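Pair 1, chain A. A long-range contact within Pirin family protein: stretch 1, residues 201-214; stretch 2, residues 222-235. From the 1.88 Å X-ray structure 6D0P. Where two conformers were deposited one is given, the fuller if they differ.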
# COMPACT_ATOMS: atom_id res chain seq x y z
N PRO A 201 -5.83 1.07 -17.71
CA PRO A 201 -7.16 0.87 -18.25
C PRO A 201 -8.07 2.11 -18.18
O PRO A 201 -8.09 2.85 -17.18
CB PRO A 201 -7.75 -0.27 -17.42
CG PRO A 201 -6.57 -1.02 -16.92
CD PRO A 201 -5.54 0.06 -16.67
N GLU A 202 -8.81 2.31 -19.25
CA GLU A 202 -9.74 3.41 -19.37
C GLU A 202 -10.71 3.38 -18.18
O GLU A 202 -11.21 2.33 -17.82
CB GLU A 202 -10.51 3.27 -20.69
CG GLU A 202 -11.60 4.30 -20.90
CD GLU A 202 -11.07 5.72 -21.08
OE1 GLU A 202 -10.31 5.95 -22.04
OE2 GLU A 202 -11.43 6.58 -20.25
N GLY A 203 -10.96 4.54 -17.57
CA GLY A 203 -11.95 4.59 -16.45
C GLY A 203 -11.37 4.27 -15.08
O GLY A 203 -12.05 4.49 -14.07
N HIS A 204 -10.11 3.81 -15.00
CA HIS A 204 -9.53 3.47 -13.70
C HIS A 204 -9.04 4.71 -12.93
O HIS A 204 -8.45 5.62 -13.51
CB HIS A 204 -8.31 2.55 -13.84
CG HIS A 204 -8.64 1.10 -14.00
ND1 HIS A 204 -7.78 0.10 -13.60
CD2 HIS A 204 -9.74 0.49 -14.46
CE1 HIS A 204 -8.33 -1.06 -13.84
NE2 HIS A 204 -9.53 -0.86 -14.35
N THR A 205 -9.29 4.70 -11.64
CA THR A 205 -8.59 5.57 -10.69
C THR A 205 -7.10 5.37 -10.95
O THR A 205 -6.69 4.23 -11.15
CB THR A 205 -8.90 5.15 -9.25
OG1 THR A 205 -10.29 5.39 -9.04
CG2 THR A 205 -8.06 5.84 -8.20
N THR A 206 -6.31 6.46 -10.94
CA THR A 206 -4.91 6.40 -11.23
C THR A 206 -4.19 7.34 -10.28
O THR A 206 -4.39 8.58 -10.33
CB THR A 206 -4.62 6.78 -12.69
OG1 THR A 206 -5.33 5.89 -13.56
CG2 THR A 206 -3.15 6.70 -13.01
N LEU A 207 -3.42 6.75 -9.37
CA LEU A 207 -2.66 7.50 -8.40
C LEU A 207 -1.17 7.29 -8.64
O LEU A 207 -0.72 6.14 -8.79
CB LEU A 207 -3.04 7.01 -6.99
CG LEU A 207 -4.53 6.97 -6.69
CD1 LEU A 207 -4.75 6.31 -5.34
CD2 LEU A 207 -5.13 8.38 -6.72
N VAL A 208 -0.41 8.38 -8.72
CA VAL A 208 1.05 8.32 -8.87
C VAL A 208 1.64 8.75 -7.53
O VAL A 208 1.42 9.88 -7.08
CB VAL A 208 1.57 9.19 -10.01
CG1 VAL A 208 3.09 9.18 -10.11
CG2 VAL A 208 0.91 8.78 -11.32
N VAL A 209 2.29 7.81 -6.87
CA VAL A 209 2.88 8.08 -5.57
C VAL A 209 4.40 8.20 -5.74
O VAL A 209 5.03 7.30 -6.28
CB VAL A 209 2.53 6.98 -4.55
CG1 VAL A 209 3.15 7.26 -3.18
CG2 VAL A 209 1.03 6.80 -4.43
N VAL A 210 4.93 9.34 -5.32
CA VAL A 210 6.34 9.57 -5.34
C VAL A 210 6.82 9.47 -3.89
O VAL A 210 6.52 10.32 -3.08
CB VAL A 210 6.69 10.93 -5.98
CG1 VAL A 210 8.20 11.17 -5.99
CG2 VAL A 210 6.12 11.02 -7.38
N LEU A 211 7.56 8.42 -3.58
CA LEU A 211 8.06 8.24 -2.23
C LEU A 211 9.28 9.12 -1.98
O LEU A 211 9.39 9.77 -0.93
CB LEU A 211 8.42 6.76 -2.01
CG LEU A 211 7.28 5.77 -2.17
CD1 LEU A 211 7.80 4.35 -2.06
CD2 LEU A 211 6.17 6.02 -1.17
N GLU A 212 10.17 9.16 -2.97
CA GLU A 212 11.42 9.90 -2.87
C GLU A 212 11.86 10.25 -4.29
O GLU A 212 11.68 9.45 -5.19
CB GLU A 212 12.46 9.01 -2.18
CG GLU A 212 13.77 9.69 -1.84
CD GLU A 212 14.81 8.68 -1.35
OE1 GLU A 212 14.57 8.02 -0.27
OE2 GLU A 212 15.83 8.52 -2.06
N GLY A 213 12.39 11.45 -4.47
CA GLY A 213 12.90 11.88 -5.76
C GLY A 213 12.09 13.02 -6.35
O GLY A 213 11.52 13.85 -5.61
N ALA A 214 12.03 13.04 -7.68
CA ALA A 214 11.38 14.13 -8.41
C ALA A 214 11.10 13.67 -9.84
O ALA A 214 12.05 13.28 -10.56
CB ALA A 214 12.28 15.34 -8.44
N ARG A 222 5.60 18.77 -12.11
CA ARG A 222 6.65 18.13 -11.36
C ARG A 222 6.15 17.74 -9.97
O ARG A 222 5.45 18.50 -9.31
CB ARG A 222 7.85 19.07 -11.27
CG ARG A 222 9.02 18.49 -10.50
CD ARG A 222 10.24 19.33 -10.76
NE ARG A 222 11.31 18.95 -9.86
CZ ARG A 222 12.58 19.18 -10.11
NH1 ARG A 222 12.92 19.77 -11.25
NH2 ARG A 222 13.49 18.83 -9.22
N LEU A 223 6.53 16.54 -9.54
CA LEU A 223 6.15 15.99 -8.24
C LEU A 223 7.43 15.68 -7.45
O LEU A 223 8.36 15.10 -8.01
CB LEU A 223 5.37 14.70 -8.42
CG LEU A 223 4.11 14.75 -9.28
CD1 LEU A 223 3.53 13.36 -9.37
CD2 LEU A 223 3.09 15.73 -8.69
N GLU A 224 7.43 16.03 -6.17
CA GLU A 224 8.55 15.74 -5.26
C GLU A 224 8.17 14.56 -4.34
O GLU A 224 7.07 14.01 -4.43
CB GLU A 224 8.86 16.98 -4.42
CG GLU A 224 9.05 18.24 -5.26
CD GLU A 224 10.37 18.26 -6.02
OE1 GLU A 224 11.43 17.96 -5.38
OE2 GLU A 224 10.35 18.59 -7.24
N GLY A 225 9.07 14.24 -3.41
CA GLY A 225 8.88 13.11 -2.49
C GLY A 225 7.73 13.32 -1.52
O GLY A 225 7.34 14.44 -1.21
N LYS A 226 7.22 12.19 -1.06
CA LYS A 226 6.12 12.14 -0.10
C LYS A 226 4.89 12.79 -0.73
O LYS A 226 4.19 13.55 -0.06
CB LYS A 226 6.48 12.85 1.21
CG LYS A 226 7.80 12.46 1.88
CD LYS A 226 8.02 13.21 3.19
CE LYS A 226 9.46 13.30 3.63
NZ LYS A 226 10.04 11.97 3.90
N THR A 227 4.64 12.49 -2.02
CA THR A 227 3.53 13.13 -2.74
C THR A 227 2.66 12.08 -3.45
O THR A 227 3.19 11.05 -3.95
CB THR A 227 4.04 14.11 -3.81
OG1 THR A 227 4.76 15.20 -3.20
CG2 THR A 227 2.93 14.74 -4.63
N VAL A 228 1.36 12.32 -3.48
CA VAL A 228 0.46 11.56 -4.31
C VAL A 228 -0.22 12.52 -5.30
O VAL A 228 -0.71 13.58 -4.90
CB VAL A 228 -0.61 10.77 -3.52
CG1 VAL A 228 -1.42 11.63 -2.59
CG2 VAL A 228 -1.53 10.02 -4.47
N ALA A 229 -0.19 12.15 -6.57
CA ALA A 229 -0.88 12.86 -7.62
C ALA A 229 -2.10 12.03 -8.04
O ALA A 229 -2.01 10.81 -8.16
CB ALA A 229 0.02 13.10 -8.81
N ILE A 230 -3.20 12.72 -8.32
CA ILE A 230 -4.41 12.11 -8.81
C ILE A 230 -4.58 12.49 -10.28
O ILE A 230 -4.54 13.68 -10.64
CB ILE A 230 -5.59 12.57 -7.93
CG1 ILE A 230 -5.35 12.10 -6.49
CG2 ILE A 230 -6.93 12.08 -8.48
CD1 ILE A 230 -6.41 12.49 -5.54
N LEU A 231 -4.68 11.48 -11.14
CA LEU A 231 -4.89 11.70 -12.58
C LEU A 231 -6.36 11.41 -12.90
O LEU A 231 -7.08 10.80 -12.10
CB LEU A 231 -3.98 10.81 -13.43
CG LEU A 231 -2.48 10.84 -13.13
CD1 LEU A 231 -1.71 10.13 -14.24
CD2 LEU A 231 -1.93 12.22 -12.93
N SER A 232 -6.84 11.89 -14.04
CA SER A 232 -8.23 11.68 -14.40
C SER A 232 -8.52 10.20 -14.69
O SER A 232 -7.66 9.43 -15.17
CB SER A 232 -8.63 12.55 -15.58
OG SER A 232 -7.85 12.21 -16.73
N ARG A 233 -9.74 9.80 -14.38
CA ARG A 233 -10.21 8.44 -14.68
C ARG A 233 -10.34 8.29 -16.20
O ARG A 233 -10.00 7.24 -16.75
CB ARG A 233 -11.52 8.13 -13.97
CG ARG A 233 -11.32 7.91 -12.48
CD ARG A 233 -12.60 7.68 -11.73
NE ARG A 233 -12.32 7.47 -10.32
CZ ARG A 233 -13.25 7.36 -9.39
NH1 ARG A 233 -14.52 7.44 -9.73
NH2 ARG A 233 -12.89 7.15 -8.14
N GLU A 234 -10.76 9.35 -16.87
CA GLU A 234 -10.86 9.36 -18.32
C GLU A 234 -9.45 9.34 -18.91
O GLU A 234 -8.59 10.08 -18.45
CB GLU A 234 -11.62 10.62 -18.78
CG GLU A 234 -13.02 10.79 -18.17
CD GLU A 234 -13.16 10.90 -16.65
OE1 GLU A 234 -12.28 11.56 -15.98
OE2 GLU A 234 -14.17 10.31 -16.10
N GLY A 235 -9.22 8.54 -19.95
CA GLY A 235 -7.89 8.46 -20.58
C GLY A 235 -7.16 7.15 -20.26
O GLY A 235 -7.48 6.43 -19.30
O HOH W 1 -7.70 8.85 -10.32
O HOH W 2 11.01 11.06 0.70
O HOH W 3 11.80 15.49 -3.63

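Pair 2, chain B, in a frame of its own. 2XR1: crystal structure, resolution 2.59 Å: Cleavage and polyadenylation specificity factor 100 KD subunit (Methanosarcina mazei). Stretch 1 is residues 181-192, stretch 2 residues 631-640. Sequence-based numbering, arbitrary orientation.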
# COMPACT_ATOMS: atom_id res chain seq x y z
N ASP B 181 7.66 -15.96 -5.51
CA ASP B 181 6.33 -15.38 -5.74
C ASP B 181 6.43 -14.48 -6.94
O ASP B 181 7.46 -13.82 -7.16
CB ASP B 181 5.82 -14.48 -4.58
CG ASP B 181 5.37 -15.25 -3.33
OD1 ASP B 181 5.13 -16.49 -3.36
OD2 ASP B 181 5.26 -14.59 -2.26
N GLN B 182 5.35 -14.36 -7.69
CA GLN B 182 5.29 -13.33 -8.67
C GLN B 182 4.00 -12.58 -8.49
O GLN B 182 2.95 -13.19 -8.25
CB GLN B 182 5.50 -13.84 -10.11
CG GLN B 182 4.91 -15.21 -10.46
CD GLN B 182 5.71 -15.96 -11.56
OE1 GLN B 182 6.87 -15.61 -11.84
NE2 GLN B 182 5.10 -16.98 -12.15
N TRP B 183 4.14 -11.25 -8.50
CA TRP B 183 3.04 -10.31 -8.57
C TRP B 183 3.59 -8.95 -8.96
O TRP B 183 4.81 -8.71 -8.91
CB TRP B 183 2.26 -10.23 -7.26
CG TRP B 183 3.05 -10.17 -6.02
CD1 TRP B 183 3.25 -11.18 -5.15
CD2 TRP B 183 3.68 -9.02 -5.44
NE1 TRP B 183 3.98 -10.76 -4.09
CE2 TRP B 183 4.27 -9.43 -4.26
CE3 TRP B 183 3.80 -7.70 -5.83
CZ2 TRP B 183 4.99 -8.56 -3.47
CZ3 TRP B 183 4.53 -6.85 -5.06
CH2 TRP B 183 5.09 -7.28 -3.87
N VAL B 184 2.69 -8.09 -9.40
CA VAL B 184 3.02 -6.73 -9.70
C VAL B 184 1.88 -5.85 -9.17
O VAL B 184 0.72 -6.24 -9.22
CB VAL B 184 3.16 -6.55 -11.25
CG1 VAL B 184 3.74 -5.20 -11.59
CG2 VAL B 184 4.03 -7.67 -11.81
N ARG B 185 2.22 -4.69 -8.63
CA ARG B 185 1.22 -3.74 -8.20
C ARG B 185 1.68 -2.31 -8.27
O ARG B 185 2.83 -2.04 -8.30
CB ARG B 185 0.74 -4.09 -6.83
CG ARG B 185 1.82 -4.32 -5.86
CD ARG B 185 1.25 -4.89 -4.59
NE ARG B 185 2.22 -4.69 -3.54
CZ ARG B 185 1.95 -4.42 -2.28
NH1 ARG B 185 0.71 -4.31 -1.83
NH2 ARG B 185 2.97 -4.27 -1.46
N VAL B 186 0.74 -1.39 -8.33
CA VAL B 186 1.01 0.04 -8.36
C VAL B 186 0.33 0.73 -7.19
O VAL B 186 -0.89 0.58 -7.04
CB VAL B 186 0.38 0.65 -9.58
CG1 VAL B 186 0.58 2.14 -9.55
CG2 VAL B 186 0.91 -0.01 -10.84
N THR B 187 1.09 1.45 -6.36
CA THR B 187 0.55 2.28 -5.28
C THR B 187 0.66 3.72 -5.72
O THR B 187 1.66 4.08 -6.32
CB THR B 187 1.32 2.12 -3.94
OG1 THR B 187 1.34 0.75 -3.53
CG2 THR B 187 0.65 2.93 -2.81
N ALA B 188 -0.36 4.52 -5.45
CA ALA B 188 -0.36 5.95 -5.83
C ALA B 188 0.01 6.79 -4.61
O ALA B 188 -0.56 6.61 -3.52
CB ALA B 188 -1.73 6.38 -6.37
N LEU B 189 0.96 7.70 -4.78
CA LEU B 189 1.34 8.55 -3.69
C LEU B 189 1.06 10.04 -3.94
O LEU B 189 1.35 10.86 -3.08
CB LEU B 189 2.80 8.35 -3.42
CG LEU B 189 3.19 6.92 -3.07
CD1 LEU B 189 4.71 6.80 -3.11
CD2 LEU B 189 2.66 6.51 -1.70
N GLY B 190 0.53 10.36 -5.10
CA GLY B 190 0.08 11.69 -5.44
C GLY B 190 -0.18 11.72 -6.93
O GLY B 190 0.38 10.93 -7.64
N GLY B 191 -1.02 12.63 -7.39
CA GLY B 191 -1.30 12.75 -8.82
C GLY B 191 -2.58 12.05 -9.26
O GLY B 191 -2.80 11.81 -10.46
N CYS B 192 -3.44 11.75 -8.29
CA CYS B 192 -4.66 11.01 -8.55
C CYS B 192 -5.86 11.85 -8.18
O CYS B 192 -5.96 12.37 -7.06
CB CYS B 192 -4.64 9.65 -7.84
SG CYS B 192 -3.33 8.53 -8.58
N LEU B 631 -7.53 6.14 -10.47
CA LEU B 631 -6.76 5.83 -9.26
C LEU B 631 -7.08 6.83 -8.14
O LEU B 631 -7.62 7.91 -8.39
CB LEU B 631 -5.27 5.82 -9.56
CG LEU B 631 -4.75 4.78 -10.55
CD1 LEU B 631 -3.25 4.94 -10.78
CD2 LEU B 631 -5.05 3.38 -10.03
N THR B 632 -6.81 6.43 -6.90
CA THR B 632 -7.00 7.28 -5.73
C THR B 632 -5.67 7.35 -5.00
O THR B 632 -4.99 6.35 -4.90
CB THR B 632 -8.11 6.72 -4.80
OG1 THR B 632 -9.38 6.93 -5.41
CG2 THR B 632 -8.14 7.39 -3.44
N ASN B 633 -5.29 8.52 -4.50
CA ASN B 633 -4.05 8.60 -3.71
C ASN B 633 -4.13 7.61 -2.55
O ASN B 633 -5.11 7.58 -1.87
CB ASN B 633 -3.80 10.01 -3.19
CG ASN B 633 -3.44 10.96 -4.28
OD1 ASN B 633 -3.00 10.54 -5.35
ND2 ASN B 633 -3.62 12.24 -4.06
N LEU B 634 -3.09 6.81 -2.40
CA LEU B 634 -2.90 5.85 -1.30
C LEU B 634 -3.56 4.51 -1.47
O LEU B 634 -3.47 3.71 -0.57
CB LEU B 634 -3.19 6.43 0.10
CG LEU B 634 -2.31 7.59 0.55
CD1 LEU B 634 -2.80 8.10 1.85
CD2 LEU B 634 -0.83 7.17 0.63
N GLU B 635 -4.19 4.26 -2.60
CA GLU B 635 -4.67 2.93 -2.99
C GLU B 635 -3.60 2.18 -3.76
O GLU B 635 -2.73 2.79 -4.37
CB GLU B 635 -5.94 3.05 -3.83
CG GLU B 635 -7.09 3.73 -3.07
CD GLU B 635 -8.54 3.27 -3.45
OE1 GLU B 635 -8.82 3.12 -4.66
OE2 GLU B 635 -9.40 3.09 -2.53
N THR B 636 -3.61 0.86 -3.69
CA THR B 636 -2.68 0.03 -4.42
C THR B 636 -3.52 -0.94 -5.23
O THR B 636 -4.38 -1.61 -4.74
CB THR B 636 -1.70 -0.79 -3.51
OG1 THR B 636 -0.99 0.08 -2.67
CG2 THR B 636 -0.64 -1.57 -4.34
N VAL B 637 -3.23 -1.02 -6.51
CA VAL B 637 -3.91 -1.91 -7.40
C VAL B 637 -2.98 -3.05 -7.85
O VAL B 637 -1.81 -2.85 -8.16
CB VAL B 637 -4.31 -1.09 -8.60
CG1 VAL B 637 -4.53 -1.99 -9.76
CG2 VAL B 637 -5.54 -0.28 -8.28
N ARG B 638 -3.52 -4.26 -7.90
CA ARG B 638 -2.73 -5.41 -8.35
C ARG B 638 -2.93 -5.66 -9.84
O ARG B 638 -4.04 -5.68 -10.35
CB ARG B 638 -3.08 -6.63 -7.57
CG ARG B 638 -2.17 -7.80 -7.83
CD ARG B 638 -2.47 -8.89 -6.86
NE ARG B 638 -1.74 -10.09 -7.16
CZ ARG B 638 -1.84 -11.18 -6.43
NH1 ARG B 638 -2.63 -11.23 -5.35
NH2 ARG B 638 -1.09 -12.22 -6.74
N LEU B 639 -1.81 -5.80 -10.54
CA LEU B 639 -1.79 -5.99 -11.97
C LEU B 639 -1.65 -7.46 -12.33
O LEU B 639 -2.03 -7.88 -13.41
CB LEU B 639 -0.63 -5.20 -12.55
CG LEU B 639 -0.90 -3.73 -12.86
CD1 LEU B 639 -1.68 -3.07 -11.83
CD2 LEU B 639 0.41 -2.99 -13.07
N LEU B 640 -1.10 -8.24 -11.40
CA LEU B 640 -0.80 -9.65 -11.61
C LEU B 640 -0.44 -10.23 -10.24
O LEU B 640 -0.69 -11.41 -9.91
CB LEU B 640 0.43 -9.78 -12.51
CG LEU B 640 0.87 -11.12 -13.12
CD1 LEU B 640 2.34 -11.33 -12.77
CD2 LEU B 640 0.07 -12.30 -12.65
OXT LEU B 640 0.16 -9.48 -9.46

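Both pairs are built on two antiparallel strands. In pair 1, the strand with Val A208 runs at 158° to strand 227-231. In pair 2, the strand with Val B186 runs at 165° to strand 636-638. The axes approach to 4.6 Å in each. Fourteen central residues superpose with an RMSD of 0.6 Å.

The register is the same. Val A208 pairs with Ala A229, and Val B186 with Val B637. Two backbone hydrogen bonds close each of these rings. In pair 1 they are Val A208 N to Ala A229 O, 3.0 Å, and Ala A229 N to Val A208 O, 2.8 Å. In pair 2, Val B186 N to Val B637 O and Val B637 N to Val B186 O are both 2.9 Å. One step further, Val A210 N donates to Thr A227 O at 2.8 Å, and Ala B188 N to Glu B635 O at 3.1 Å.

The return bond differs. Thr A227 N reaches Val A210 O at 3.1 Å. In pair 2 it is Leu B634 N, one residue earlier in the match, that reaches Ala B188 O at 2.8 Å. Its counterpart, Lys A226 N, bonds Leu A211 O at 3.3 Å and makes only a weak bond to Val A210 O.

Val A208 and Val B186 lie on matching faces, and both have chi1 near t. Val A208 CG2 meets Leu A231 CD1 at 4.1 Å. Val B186 CG2 meets Leu B639 CD2 at 3.8 Å. The two leucines match, so the same apolar contact recurs in both pairs.

Thr A206 matches Val B184. Thr A206 CG2 lies 3.9 Å from Leu A231 CD1, and Val B184 CB lies 4.2 Å from Leu B639 CB. A threonine methyl thus packs against the same leucine position as the valine.

Val A210 matches Ala B188. Val A210 CG2 packs 3.9 Å from Leu A223 CB. Ala B188 lacks those methyls, and Ala B188 CB rests 3.6 Å from Thr B632 O.

On the other face, Val A209 and Val A228 match Thr B187 and Thr B636. The valines make an apolar contact, CG2 of Val A209 to CG2 of Val A228, at 4.1 Å. The threonines form a hydrogen bond instead, with Thr B187 OG1 and Thr B636 OG1 2.6 Å apart.

Leu A207 and Ile A230 match Arg B185 and Arg B638. Leu A207 CD2 packs on Ile A230 CG1 at 3.7 Å. Arg B185 lays its CB 3.8 Å from Thr B636 CG2. Arg B638 NE forms a salt bridge with Leu B640 OXT, 3.0 Å away. That same carboxylate oxygen, Leu B640 OXT, accepts from Val B184 N at 2.9 Å.

At the turn, Gly A225 matches Asn B633. A CB on Gly A225 would be tight against Leu A211 O and Glu A212 CA. Asn B633 carries a side chain here, and Asn B633 OD1 accepts a weak bond from Cys B192 N at 3.2 Å.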